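Side-chain contacts in octopine dehydrogenase (Pecten maximus, PDB 3C7A), which catalyses the NADH-dependent reductive condensation of L-arginine with pyruvate to form D-octopine, and the reverse oxidation: residues A[143-148]-A[186-191]; A[137-142]-A[182-187]; A[15-20]-A[85-90]. All coordinates share one frame; numbering follows the deposited sequence.

Contact 1 of 3, residues A[143-148]-A[186-191]; sequences TLPWAC and MLHGAE. With NAD (nicotinamide-adenine-dinucleotide), chain B.
Trp146 and His188 meet through their rings, the CZ2-CH2 side of the indole lying obliquely beside ND1 and CE1 of the imidazole. The closest approach runs from Trp146 CZ2 to His188 ND1 at 3.6 Å, with CE1 of the same histidine almost as near. Although the planes are only 19° from parallel, the rings are so strongly displaced that little of one lies over the other, their centroids being 5.5 Å from each other. Pro145 completes the first shell: its CG comes to 3.9 Å from His188 CE1, while its CB sits 3.8 Å above the plane of the neighbouring Trp146 ring, over the centre. One proline thus touches both aromatic residues.

A water adds a polar link between the segments. Trp146 NE1 donates to it over 3.2 Å, in the plane of the indole, and the water in turn donates to the backbone oxygens of His188 and Glu191. Those two carbonyls flank Gly189 and Ala190 in sequence; Gly189 leaves the helix with positive phi.

Further out, Thr16 and Leu20 of helix 12-21 pack against Trp146, and the ring of Phe194 meets His188 edge-to-face. Were Trp146 reduced to an alanine, His188 would probably lose its ring neighbour, and the bridging water its indole donor.

The segment that carries Trp146 also serves the cofactor. Cys148 N donates to NAD O7N over 3.3 Å, with an N-H...O angle of 161°, and Leu144, with CG trans to its backbone nitrogen (chi1 -166°), brings CD2 to 3.6 Å from NAD C3N. Chemically, then, the join is mixed: two offset rings and a proline give van der Waals contact, one water takes up the indole N-H and two carbonyls, and the same short segment presents a backbone amide to the nicotinamide carboxamide.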
# COMPACT_ATOMS: atom_id res chain seq x y z
N THR A 143 -4.16 0.39 4.34
CA THR A 143 -4.86 -0.09 3.13
C THR A 143 -5.94 0.92 2.68
O THR A 143 -6.09 1.98 3.29
CB THR A 143 -5.44 -1.53 3.31
OG1 THR A 143 -5.85 -2.06 2.04
CG2 THR A 143 -6.62 -1.55 4.28
N LEU A 144 -6.67 0.61 1.60
CA LEU A 144 -7.75 1.47 1.11
C LEU A 144 -9.01 1.37 2.00
O LEU A 144 -9.38 0.27 2.40
CB LEU A 144 -8.10 1.14 -0.35
CG LEU A 144 -8.96 2.13 -1.16
CD1 LEU A 144 -8.17 3.38 -1.56
CD2 LEU A 144 -9.55 1.46 -2.39
N PRO A 145 -9.64 2.52 2.33
CA PRO A 145 -10.83 2.57 3.19
C PRO A 145 -12.09 1.84 2.69
O PRO A 145 -12.92 1.43 3.51
CB PRO A 145 -11.12 4.07 3.31
CG PRO A 145 -9.84 4.74 2.98
CD PRO A 145 -9.22 3.88 1.92
N TRP A 146 -12.24 1.68 1.37
CA TRP A 146 -13.45 1.08 0.79
C TRP A 146 -13.15 -0.05 -0.20
O TRP A 146 -12.04 -0.17 -0.73
CB TRP A 146 -14.30 2.13 0.07
CG TRP A 146 -14.31 3.52 0.66
CD1 TRP A 146 -15.14 3.98 1.65
CD2 TRP A 146 -13.48 4.62 0.28
NE1 TRP A 146 -14.86 5.30 1.91
CE2 TRP A 146 -13.84 5.72 1.09
CE3 TRP A 146 -12.45 4.78 -0.66
CZ2 TRP A 146 -13.22 6.97 0.98
CZ3 TRP A 146 -11.83 6.03 -0.77
CH2 TRP A 146 -12.22 7.10 0.06
N ALA A 147 -14.16 -0.89 -0.45
CA ALA A 147 -14.19 -1.76 -1.63
C ALA A 147 -15.12 -1.12 -2.65
O ALA A 147 -16.32 -0.96 -2.39
CB ALA A 147 -14.67 -3.16 -1.25
N CYS A 148 -14.57 -0.74 -3.81
CA CYS A 148 -15.28 0.12 -4.77
C CYS A 148 -14.99 -0.20 -6.25
O CYS A 148 -13.92 -0.71 -6.58
CB CYS A 148 -14.99 1.60 -4.48
SG CYS A 148 -13.22 2.03 -4.36
N MET A 186 -12.70 14.44 9.01
CA MET A 186 -13.72 15.36 8.47
C MET A 186 -14.08 15.06 7.01
O MET A 186 -15.26 15.13 6.62
CB MET A 186 -13.25 16.81 8.64
CG MET A 186 -14.21 17.90 8.13
SD MET A 186 -13.93 18.42 6.42
CE MET A 186 -12.44 19.41 6.58
N LEU A 187 -13.07 14.74 6.20
CA LEU A 187 -13.26 14.47 4.77
C LEU A 187 -14.01 13.16 4.49
O LEU A 187 -14.77 13.08 3.52
CB LEU A 187 -11.92 14.49 4.02
CG LEU A 187 -11.09 15.79 3.99
CD1 LEU A 187 -9.69 15.52 3.43
CD2 LEU A 187 -11.77 16.90 3.19
N HIS A 188 -13.79 12.15 5.33
CA HIS A 188 -14.36 10.81 5.14
C HIS A 188 -15.77 10.62 5.73
O HIS A 188 -16.58 9.88 5.16
CB HIS A 188 -13.41 9.73 5.68
CG HIS A 188 -12.19 9.52 4.85
ND1 HIS A 188 -12.02 8.42 4.03
CD2 HIS A 188 -11.07 10.27 4.70
CE1 HIS A 188 -10.85 8.50 3.42
NE2 HIS A 188 -10.25 9.62 3.80
N GLY A 189 -16.05 11.26 6.86
CA GLY A 189 -17.35 11.14 7.52
C GLY A 189 -17.31 10.37 8.83
O GLY A 189 -16.33 10.44 9.58
N ALA A 190 -18.38 9.62 9.11
CA ALA A 190 -18.53 8.88 10.37
C ALA A 190 -17.65 7.63 10.46
O ALA A 190 -17.10 7.33 11.53
CB ALA A 190 -19.99 8.52 10.61
N GLU A 191 -17.52 6.90 9.35
CA GLU A 191 -16.71 5.68 9.29
C GLU A 191 -15.70 5.74 8.13
O GLU A 191 -15.99 6.35 7.10
CB GLU A 191 -17.61 4.45 9.14
CG GLU A 191 -18.30 4.01 10.43
CD GLU A 191 -19.03 2.68 10.29
OE1 GLU A 191 -19.80 2.51 9.32
OE2 GLU A 191 -18.84 1.81 11.16
PA NAD B . -6.90 1.45 -10.29
O1A NAD B . -6.45 0.23 -11.00
O2A NAD B . -8.36 1.65 -10.47
O5B NAD B . -6.07 2.73 -10.82
C5B NAD B . -5.98 3.04 -12.20
C4B NAD B . -5.38 4.44 -12.38
O4B NAD B . -3.97 4.40 -12.23
C3B NAD B . -5.64 5.02 -13.76
O3B NAD B . -6.81 5.81 -13.80
C2B NAD B . -4.40 5.85 -14.04
O2B NAD B . -4.56 7.18 -13.63
C1B NAD B . -3.31 5.18 -13.21
N9A NAD B . -2.50 4.33 -14.11
C8A NAD B . -2.75 3.02 -14.44
N7A NAD B . -1.80 2.59 -15.30
C5A NAD B . -0.94 3.61 -15.53
C6A NAD B . 0.20 3.70 -16.32
N6A NAD B . 0.45 2.75 -17.22
N1A NAD B . 0.90 4.90 -16.37
C2A NAD B . 0.46 5.99 -15.63
N3A NAD B . -0.67 5.88 -14.85
C4A NAD B . -1.37 4.71 -14.80
O3 NAD B . -6.49 1.32 -8.73
PN NAD B . -7.57 1.45 -7.52
O1N NAD B . -8.60 0.41 -7.71
O2N NAD B . -7.97 2.87 -7.39
O5D NAD B . -6.73 1.03 -6.21
C5D NAD B . -5.56 1.70 -5.78
C4D NAD B . -4.77 0.81 -4.82
O4D NAD B . -5.59 0.38 -3.73
C3D NAD B . -4.25 -0.45 -5.51
O3D NAD B . -2.90 -0.64 -5.17
C2D NAD B . -5.12 -1.57 -4.96
O2D NAD B . -4.39 -2.77 -4.84
C1D NAD B . -5.58 -1.03 -3.61
N1N NAD B . -6.89 -1.56 -3.18
C2N NAD B . -8.01 -1.47 -3.98
C3N NAD B . -9.24 -1.97 -3.55
C7N NAD B . -10.50 -1.65 -4.32
O7N NAD B . -11.65 -2.21 -3.96
N7N NAD B . -10.44 -0.77 -5.42
C4N NAD B . -9.33 -2.57 -2.29
C5N NAD B . -8.20 -2.65 -1.48
C6N NAD B . -6.99 -2.14 -1.94
O HOH W 1 -16.07 7.07 4.22

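Contact 2 of 3, residues A[137-142]-A[182-187]; sequences SMMSFE and STLQML. With EDO (1,2-ethanediol), chain K; EDO (1,2-ethanediol), chain C.
Met139 and Phe141, alternate residues on one side of strand 137-141, receive Leu184 from helix 180-188. The contact between the segments is apolar. Met139 reaches out with its chain fully extended (chi1 -165°, chi2 180°), which carries SD to 4.2 Å from Leu184 CD2. Phe141 offers the far end of its ring: CZ lies 4.4 Å from Leu184 CG, and the leucine sits at the ring edge, near its plane, instead of over a face. Both distances are those of fairly relaxed van der Waals packing.

An aromatic pair lies just outside the segments: Phe194 meets Phe141 edge-to-face.

Polar bonds belong to the surroundings. On the helix, Gln185 is tied at both ends of its amide, NE2 to the backbone oxygens of Gly189 and Pro192 and OE1 to Phe194 N, pinning the chain that follows the helix. Across the strand, backbone bonds pair Met139 with Ile112 and Gly114, and Ser140 with Ser169.

Strand 137-141 is therefore an interior member of the sheet, parallel to 111-114 and antiparallel to 156-171, with helix 180-188 laid over one face: the helix-on-sheet layering of an alpha/beta nucleotide-binding domain.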
# COMPACT_ATOMS: atom_id res chain seq x y z
N SER A 137 5.41 17.33 6.47
CA SER A 137 5.08 16.10 7.22
C SER A 137 4.68 14.95 6.28
O SER A 137 4.14 15.20 5.20
CB SER A 137 3.96 16.36 8.23
OG SER A 137 4.37 17.23 9.27
N MET A 138 4.93 13.71 6.70
CA MET A 138 4.63 12.51 5.90
C MET A 138 3.72 11.50 6.65
O MET A 138 4.07 11.04 7.74
CB MET A 138 5.94 11.83 5.43
CG MET A 138 6.81 12.68 4.48
SD MET A 138 8.45 11.99 4.05
CE MET A 138 9.39 12.38 5.52
N MET A 139 2.58 11.16 6.05
CA MET A 139 1.53 10.32 6.67
C MET A 139 1.21 9.06 5.83
O MET A 139 0.95 9.18 4.63
CB MET A 139 0.25 11.16 6.88
CG MET A 139 -0.81 10.58 7.82
SD MET A 139 -2.28 11.65 7.98
CE MET A 139 -3.19 10.82 9.27
N SER A 140 1.21 7.88 6.45
CA SER A 140 1.05 6.59 5.73
C SER A 140 -0.04 5.63 6.27
O SER A 140 0.05 5.17 7.41
CB SER A 140 2.39 5.84 5.68
OG SER A 140 3.37 6.56 4.95
N PHE A 141 -1.03 5.32 5.43
CA PHE A 141 -2.16 4.43 5.79
C PHE A 141 -1.94 2.95 5.42
O PHE A 141 -1.20 2.65 4.47
CB PHE A 141 -3.47 4.93 5.15
CG PHE A 141 -4.11 6.08 5.88
CD1 PHE A 141 -3.74 7.40 5.60
CD2 PHE A 141 -5.09 5.86 6.84
CE1 PHE A 141 -4.33 8.47 6.27
CE2 PHE A 141 -5.70 6.92 7.51
CZ PHE A 141 -5.31 8.23 7.23
N GLU A 142 -2.59 2.04 6.15
CA GLU A 142 -2.37 0.58 6.00
C GLU A 142 -2.98 -0.07 4.75
O GLU A 142 -2.39 -1.00 4.18
CB GLU A 142 -2.73 -0.20 7.28
CG GLU A 142 -4.22 -0.18 7.68
CD GLU A 142 -4.52 -0.99 8.95
OE1 GLU A 142 -4.03 -2.13 9.08
OE2 GLU A 142 -5.25 -0.48 9.82
N SER A 182 -7.74 14.92 12.80
CA SER A 182 -9.08 15.51 12.72
C SER A 182 -9.49 16.01 11.33
O SER A 182 -10.67 15.97 10.97
CB SER A 182 -9.27 16.62 13.77
OG SER A 182 -8.35 17.68 13.58
N THR A 183 -8.52 16.48 10.54
CA THR A 183 -8.78 16.95 9.17
C THR A 183 -9.15 15.79 8.24
O THR A 183 -10.10 15.89 7.46
CB THR A 183 -7.58 17.74 8.58
OG1 THR A 183 -7.23 18.83 9.46
CG2 THR A 183 -7.92 18.31 7.20
N LEU A 184 -8.41 14.68 8.34
CA LEU A 184 -8.69 13.48 7.54
C LEU A 184 -10.03 12.83 7.89
O LEU A 184 -10.74 12.34 7.00
CB LEU A 184 -7.55 12.46 7.67
CG LEU A 184 -6.39 12.43 6.64
CD1 LEU A 184 -6.87 11.94 5.27
CD2 LEU A 184 -5.66 13.77 6.52
N GLN A 185 -10.38 12.84 9.17
CA GLN A 185 -11.67 12.32 9.64
C GLN A 185 -12.86 13.12 9.07
O GLN A 185 -13.88 12.53 8.70
CB GLN A 185 -11.72 12.30 11.18
CG GLN A 185 -12.91 11.55 11.79
CD GLN A 185 -12.81 10.04 11.62
OE1 GLN A 185 -11.91 9.40 12.15
NE2 GLN A 185 -13.76 9.47 10.88
N MET A 186 -12.70 14.44 9.01
CA MET A 186 -13.72 15.36 8.47
C MET A 186 -14.08 15.06 7.01
O MET A 186 -15.26 15.13 6.62
CB MET A 186 -13.25 16.81 8.64
CG MET A 186 -14.21 17.90 8.13
SD MET A 186 -13.93 18.42 6.42
CE MET A 186 -12.44 19.41 6.58
N LEU A 187 -13.07 14.74 6.20
CA LEU A 187 -13.26 14.47 4.77
C LEU A 187 -14.01 13.16 4.49
O LEU A 187 -14.77 13.08 3.52
CB LEU A 187 -11.92 14.49 4.02
CG LEU A 187 -11.09 15.79 3.99
CD1 LEU A 187 -9.69 15.52 3.43
CD2 LEU A 187 -11.77 16.90 3.19
C1 EDO K . -13.64 18.47 12.54
O1 EDO K . -14.73 19.11 11.87
C2 EDO K . -13.80 16.96 12.44
O2 EDO K . -12.82 16.31 13.26
C1 EDO C . -2.27 -6.68 8.05
O1 EDO C . -1.25 -6.80 7.05
C2 EDO C . -2.26 -5.27 8.64
O2 EDO C . -2.78 -4.35 7.68

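Contact 3 of 3, residues A[15-20]-A[85-90]; sequences HTLSGL and VVILTV
Leu17 and Ile87 form the closer half of this contact, a methyl-to-methyl meeting in which Leu17 CD2 stands 4.1 Å from Ile87 CG2. The leucine projects from helix 12-21 with CG opposite the backbone nitrogen across the CA-CB bond (chi1 179°), an extended start that holds its branched end out from the helix and over the strand. On the other side, Ile87 turns its short CG2 branch to the leucine. The two side chains approach at a slant, so contact is concentrated at a single pair of methyls.

The looser half lies at Thr89, just past the end of strand 85-88. Its CG2 is 4.4 Å from Leu17 CD2, so the same leucine methyl serves both partners. The threonine hydroxyl has another role: OG1 makes a weak hydrogen bond to the backbone oxygen of Leu115.

Helix 12-21 follows strand 3-8 through a glycine-rich turn that runs into the helix's first residues; Gly10, Gly11, Asn12 and Gly13 along this path bind NADH, and this is the strand-turn-helix of the Rossmann fold. Strand 85-88 runs parallel beside strand 3-8, and Leu17 also rests on Val7 of that strand, so it packs over two neighbouring strands at once.

The looser side is not a solvent side, since Leu17, Ile87 and Thr89 are all buried; it faces the cofactor. The Thr89 side chain has its nearest atoms about 5 Å from the bound NAD and about 4 Å from Gly13. Away from the strand, the helix has different company: Thr16 packs on Cys148 and is hydrogen-bonded through OG1 to the backbone oxygen of Asn12, one turn earlier, while the ring of His15 stacks on Trp42 and its ND1 is hydrogen-bonded to Gly11 O. Leu20, near the end of the helix, is partly exposed.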
# COMPACT_ATOMS: atom_id res chain seq x y z
N HIS A 15 -12.02 8.41 -7.89
CA HIS A 15 -13.42 8.77 -8.13
C HIS A 15 -14.20 8.92 -6.82
O HIS A 15 -14.92 9.91 -6.63
CB HIS A 15 -14.11 7.72 -9.03
CG HIS A 15 -13.93 7.96 -10.50
ND1 HIS A 15 -12.72 7.79 -11.14
CD2 HIS A 15 -14.82 8.32 -11.46
CE1 HIS A 15 -12.87 8.05 -12.43
NE2 HIS A 15 -14.13 8.37 -12.65
N THR A 16 -14.04 7.95 -5.92
CA THR A 16 -14.74 7.93 -4.62
C THR A 16 -14.33 9.09 -3.70
O THR A 16 -15.19 9.77 -3.13
CB THR A 16 -14.57 6.57 -3.89
OG1 THR A 16 -14.94 5.49 -4.76
CG2 THR A 16 -15.43 6.50 -2.63
N LEU A 17 -13.02 9.31 -3.55
CA LEU A 17 -12.49 10.36 -2.67
C LEU A 17 -12.88 11.78 -3.10
O LEU A 17 -13.23 12.61 -2.26
CB LEU A 17 -10.96 10.23 -2.51
CG LEU A 17 -10.21 11.24 -1.64
CD1 LEU A 17 -10.61 11.16 -0.16
CD2 LEU A 17 -8.70 11.06 -1.78
N SER A 18 -12.82 12.04 -4.41
CA SER A 18 -13.14 13.36 -4.97
C SER A 18 -14.60 13.77 -4.75
O SER A 18 -14.89 14.93 -4.44
CB SER A 18 -12.80 13.42 -6.46
OG SER A 18 -11.39 13.37 -6.67
N GLY A 19 -15.51 12.81 -4.90
CA GLY A 19 -16.95 13.04 -4.71
C GLY A 19 -17.36 13.33 -3.28
O GLY A 19 -18.19 14.21 -3.04
N LEU A 20 -16.79 12.59 -2.33
CA LEU A 20 -17.12 12.76 -0.91
C LEU A 20 -16.55 14.05 -0.31
O LEU A 20 -17.26 14.76 0.43
CB LEU A 20 -16.66 11.54 -0.09
CG LEU A 20 -17.31 10.17 -0.36
CD1 LEU A 20 -16.58 9.08 0.41
CD2 LEU A 20 -18.80 10.15 -0.03
N VAL A 85 -3.24 20.21 1.76
CA VAL A 85 -3.12 18.74 1.83
C VAL A 85 -2.97 18.15 0.41
O VAL A 85 -3.66 18.58 -0.51
CB VAL A 85 -4.37 18.09 2.52
CG1 VAL A 85 -4.11 16.61 2.82
CG2 VAL A 85 -4.76 18.82 3.80
N VAL A 86 -2.07 17.17 0.26
CA VAL A 86 -1.86 16.46 -1.01
C VAL A 86 -1.93 14.94 -0.80
O VAL A 86 -1.13 14.37 -0.04
CB VAL A 86 -0.50 16.84 -1.68
CG1 VAL A 86 -0.35 16.16 -3.05
CG2 VAL A 86 -0.35 18.35 -1.83
N ILE A 87 -2.88 14.28 -1.47
CA ILE A 87 -3.17 12.85 -1.25
C ILE A 87 -3.01 11.99 -2.52
O ILE A 87 -3.63 12.26 -3.54
CB ILE A 87 -4.61 12.63 -0.66
CG1 ILE A 87 -4.83 13.49 0.59
CG2 ILE A 87 -4.86 11.15 -0.36
CD1 ILE A 87 -6.29 13.67 0.99
N LEU A 88 -2.18 10.95 -2.42
CA LEU A 88 -1.91 10.04 -3.55
C LEU A 88 -2.66 8.70 -3.43
O LEU A 88 -2.44 7.94 -2.48
CB LEU A 88 -0.40 9.77 -3.67
CG LEU A 88 0.58 10.85 -4.17
CD1 LEU A 88 0.80 11.95 -3.14
CD2 LEU A 88 1.90 10.21 -4.55
N THR A 89 -3.53 8.42 -4.40
CA THR A 89 -4.33 7.18 -4.41
C THR A 89 -4.28 6.45 -5.77
O THR A 89 -5.19 6.55 -6.60
CB THR A 89 -5.80 7.42 -3.90
OG1 THR A 89 -6.55 6.20 -3.97
CG2 THR A 89 -6.51 8.52 -4.70
N VAL A 90 -3.19 5.70 -5.97
CA VAL A 90 -2.87 5.01 -7.24
C VAL A 90 -2.00 3.76 -6.98
O VAL A 90 -1.48 3.60 -5.88
CB VAL A 90 -2.11 5.94 -8.23
CG1 VAL A 90 -3.06 6.83 -9.01
CG2 VAL A 90 -1.02 6.75 -7.52

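The three contacts cluster on the same side of the chain's centre, their own centres 10 to 12 Å apart, and all reach the one large mixed sheet. Along the chain, contact 3 closes before the other two open; strands 137-141 and 146-150 then follow each other, and contacts 2 and 1 both end on helix 180-188, sharing Met186 and Leu187. Contacts 1 and 3 touch directly, through Leu144 on Thr89 and at helix 12-21. Contacts 2 and 3 do not touch. Helices 12-21 and 180-188 are thus both packed onto the NAD-binding sheet, with segment 143-148 linking them beside the nicotinamide.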